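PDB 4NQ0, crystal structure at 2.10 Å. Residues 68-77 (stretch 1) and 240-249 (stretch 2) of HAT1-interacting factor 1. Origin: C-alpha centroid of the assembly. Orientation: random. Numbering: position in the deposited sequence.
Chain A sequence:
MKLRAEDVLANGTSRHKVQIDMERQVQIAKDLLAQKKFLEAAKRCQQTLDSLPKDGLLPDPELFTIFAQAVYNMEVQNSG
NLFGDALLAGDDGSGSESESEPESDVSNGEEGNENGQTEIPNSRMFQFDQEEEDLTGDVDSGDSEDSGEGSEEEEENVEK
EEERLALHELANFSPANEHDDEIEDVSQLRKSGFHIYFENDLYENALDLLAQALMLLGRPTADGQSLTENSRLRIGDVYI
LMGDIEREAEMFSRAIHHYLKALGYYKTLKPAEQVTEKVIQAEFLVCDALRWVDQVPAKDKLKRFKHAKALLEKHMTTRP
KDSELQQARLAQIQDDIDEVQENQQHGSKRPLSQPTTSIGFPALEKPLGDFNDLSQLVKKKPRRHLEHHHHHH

Stretch 1, residues 68-77: AQAVYNMEVQ
Stretch 2 240-249: ILMGDIEREA

Two helical segments, far apart in sequence, lie side by side and run in nearly the same direction, their axes 20° apart and 11.4 Å at closest approach. Residues 68-77 and 240-248 are helical, with phi/psi near -60/-45 and i to i+4 backbone bonds such as Tyr 72 N to Ala 68 O, 2.9 Å, and Ile 245 N to Leu 241 O, 3.0 Å. The register sets Gln 69 beside Leu 241, Tyr 72 beside Ile 245 and Val 76 beside Glu 248, with CA-CA distances of 8.1, 7.0 and 8.3 Å. No hydrogen bond crosses the contact, which buries 333 Å², both sides summed, by packing alone.

Along the second helix, Leu 241 points toward the first, chi1 at -130° and chi2 t. Its CD1 lies 3.5 Å from CG of Gln 69 (chi1 m), so a branched apolar side chain meets the aliphatic part of a polar one. Gly 243 has no side chain and takes no part. The backbone O of Asp 244 (chi1 m) lies 4.0 Å from Tyr 72 OH, a contact and not a hydrogen bond. Asp 244 OD2 is 3.9 Å from NH1 of Arg 247, three residues on, a long salt bridge of charges only, since no N-H points at the oxygen; OD2 is also hydrogen-bonded elsewhere in the structure.

Tyr 72, CB toward the second helix (chi1 t, chi2 56°), is the most covered residue. Ile 245, CB sideways (m, t), lays CG1 over one face of its ring, 3.8 Å from the centroid and 19° off the normal, a CH-pi interaction suited to an aliphatic group above an aromatic face.

Glu 248 (t, p, chi3 38°) points toward the first helix. Its CB lies at the ring edge, 3.4 Å from Tyr 72 OH, and packs against the hydroxyl; its CG, 4.3 Å from CG2 of Val 76 (chi1 t), gives that residue an aliphatic neighbour. Ala 249, at -84/8, leaves helical geometry.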

# COMPACT_ATOMS: atom_id res chain seq x y z
N ALA A 68 8.64 7.32 2.56
CA ALA A 68 8.32 6.71 1.28
C ALA A 68 7.39 7.58 0.44
O ALA A 68 7.64 7.81 -0.73
CB ALA A 68 7.71 5.34 1.49
N GLN A 69 6.31 8.07 1.05
CA GLN A 69 5.41 8.99 0.36
C GLN A 69 6.17 10.21 -0.15
O GLN A 69 6.02 10.58 -1.31
CB GLN A 69 4.29 9.46 1.27
CG GLN A 69 3.32 8.38 1.68
CD GLN A 69 1.87 8.82 1.54
OE1 GLN A 69 1.11 8.78 2.50
NE2 GLN A 69 1.50 9.26 0.34
N ALA A 70 6.99 10.80 0.72
CA ALA A 70 7.71 12.02 0.38
C ALA A 70 8.55 11.81 -0.87
O ALA A 70 8.47 12.60 -1.81
CB ALA A 70 8.60 12.46 1.54
N VAL A 71 9.33 10.73 -0.87
CA VAL A 71 10.25 10.46 -1.96
C VAL A 71 9.52 10.05 -3.24
O VAL A 71 9.91 10.43 -4.33
CB VAL A 71 11.29 9.40 -1.54
CG1 VAL A 71 12.17 9.03 -2.70
CG2 VAL A 71 12.14 9.92 -0.38
N TYR A 72 8.44 9.30 -3.10
CA TYR A 72 7.59 8.97 -4.24
C TYR A 72 7.11 10.25 -4.93
O TYR A 72 7.26 10.41 -6.14
CB TYR A 72 6.40 8.11 -3.81
CG TYR A 72 5.30 7.98 -4.84
CD1 TYR A 72 5.58 7.51 -6.12
CD2 TYR A 72 3.98 8.31 -4.54
CE1 TYR A 72 4.57 7.38 -7.07
CE2 TYR A 72 2.97 8.18 -5.48
CZ TYR A 72 3.27 7.71 -6.75
OH TYR A 72 2.28 7.59 -7.69
N ASN A 73 6.54 11.15 -4.15
CA ASN A 73 6.01 12.41 -4.69
C ASN A 73 7.06 13.34 -5.28
O ASN A 73 6.74 14.15 -6.15
CB ASN A 73 5.18 13.13 -3.63
CG ASN A 73 3.73 12.72 -3.65
OD1 ASN A 73 3.03 13.00 -4.62
ND2 ASN A 73 3.28 12.03 -2.60
N MET A 74 8.30 13.22 -4.81
CA MET A 74 9.43 13.94 -5.39
C MET A 74 9.67 13.46 -6.81
O MET A 74 9.97 14.26 -7.70
CB MET A 74 10.71 13.74 -4.56
CG MET A 74 10.82 14.60 -3.30
SD MET A 74 12.15 14.07 -2.19
CE MET A 74 13.59 14.25 -3.25
N GLU A 75 9.56 12.15 -7.03
CA GLU A 75 9.80 11.58 -8.35
C GLU A 75 8.67 11.95 -9.30
O GLU A 75 8.92 12.32 -10.45
CB GLU A 75 9.96 10.06 -8.26
CG GLU A 75 10.37 9.39 -9.57
CD GLU A 75 11.68 9.91 -10.14
OE1 GLU A 75 12.61 10.23 -9.37
OE2 GLU A 75 11.79 9.99 -11.39
N VAL A 76 7.43 11.87 -8.82
CA VAL A 76 6.26 12.30 -9.59
C VAL A 76 6.49 13.73 -10.09
O VAL A 76 6.38 14.00 -11.29
CB VAL A 76 4.95 12.21 -8.77
CG1 VAL A 76 3.82 12.96 -9.47
CG2 VAL A 76 4.55 10.77 -8.54
N GLN A 77 6.82 14.62 -9.16
CA GLN A 77 7.13 16.03 -9.49
C GLN A 77 8.30 16.17 -10.46
O GLN A 77 8.30 17.09 -11.28
CB GLN A 77 7.44 16.84 -8.22
CG GLN A 77 6.20 17.35 -7.48
CD GLN A 77 6.54 18.40 -6.44
OE1 GLN A 77 7.70 18.53 -6.01
NE2 GLN A 77 5.54 19.17 -6.02
N ILE A 240 -1.52 -0.82 -0.44
CA ILE A 240 -2.10 0.11 -1.42
C ILE A 240 -1.05 1.11 -1.90
O ILE A 240 -0.93 1.35 -3.10
CB ILE A 240 -3.33 0.89 -0.86
CG1 ILE A 240 -4.52 -0.05 -0.55
CG2 ILE A 240 -3.77 1.97 -1.85
CD1 ILE A 240 -5.10 -0.79 -1.76
N LEU A 241 -0.29 1.69 -0.98
CA LEU A 241 0.76 2.64 -1.36
C LEU A 241 1.82 1.97 -2.23
O LEU A 241 2.24 2.53 -3.23
CB LEU A 241 1.45 3.23 -0.12
CG LEU A 241 1.61 4.75 -0.01
CD1 LEU A 241 2.49 5.06 1.23
CD2 LEU A 241 2.17 5.42 -1.27
N MET A 242 2.27 0.78 -1.83
CA MET A 242 3.19 0.01 -2.65
C MET A 242 2.63 -0.18 -4.06
O MET A 242 3.32 0.05 -5.04
CB MET A 242 3.47 -1.35 -2.03
CG MET A 242 4.39 -1.31 -0.84
SD MET A 242 4.65 -2.98 -0.27
CE MET A 242 5.98 -2.73 0.88
N GLY A 243 1.35 -0.54 -4.14
CA GLY A 243 0.70 -0.71 -5.43
C GLY A 243 0.68 0.56 -6.25
O GLY A 243 1.03 0.54 -7.44
N ASP A 244 0.29 1.67 -5.62
CA ASP A 244 0.25 2.96 -6.31
C ASP A 244 1.60 3.29 -6.91
O ASP A 244 1.70 3.66 -8.07
CB ASP A 244 -0.16 4.08 -5.36
CG ASP A 244 -1.61 3.99 -4.90
OD1 ASP A 244 -1.93 4.69 -3.92
OD2 ASP A 244 -2.43 3.25 -5.50
N ILE A 245 2.66 3.14 -6.11
CA ILE A 245 4.02 3.43 -6.59
C ILE A 245 4.41 2.52 -7.76
O ILE A 245 4.92 2.98 -8.79
CB ILE A 245 5.06 3.29 -5.47
CG1 ILE A 245 4.85 4.36 -4.40
CG2 ILE A 245 6.49 3.38 -6.03
CD1 ILE A 245 5.64 4.12 -3.13
N GLU A 246 4.16 1.22 -7.60
CA GLU A 246 4.49 0.26 -8.64
C GLU A 246 3.71 0.54 -9.92
O GLU A 246 4.25 0.46 -11.01
CB GLU A 246 4.25 -1.17 -8.15
CG GLU A 246 5.22 -1.59 -7.07
CD GLU A 246 4.82 -2.85 -6.34
OE1 GLU A 246 3.60 -3.08 -6.12
OE2 GLU A 246 5.73 -3.62 -5.98
N ARG A 247 2.43 0.90 -9.78
CA ARG A 247 1.62 1.33 -10.92
C ARG A 247 2.25 2.55 -11.62
O ARG A 247 2.42 2.56 -12.84
CB ARG A 247 0.19 1.67 -10.46
CG ARG A 247 -0.79 1.94 -11.60
CD ARG A 247 -2.20 2.22 -11.12
NE ARG A 247 -2.25 3.34 -10.17
CZ ARG A 247 -3.38 3.92 -9.74
NH1 ARG A 247 -3.31 4.93 -8.88
NH2 ARG A 247 -4.57 3.51 -10.18
N GLU A 248 2.61 3.55 -10.83
CA GLU A 248 3.28 4.73 -11.37
C GLU A 248 4.59 4.35 -12.07
O GLU A 248 4.94 4.93 -13.10
CB GLU A 248 3.57 5.75 -10.26
CG GLU A 248 4.06 7.11 -10.76
CD GLU A 248 3.02 7.82 -11.61
OE1 GLU A 248 1.82 7.74 -11.28
OE2 GLU A 248 3.42 8.46 -12.62
N ALA A 249 5.30 3.36 -11.53
CA ALA A 249 6.56 2.91 -12.12
C ALA A 249 6.37 1.89 -13.25
O ALA A 249 7.34 1.31 -13.72
CB ALA A 249 7.48 2.32 -11.04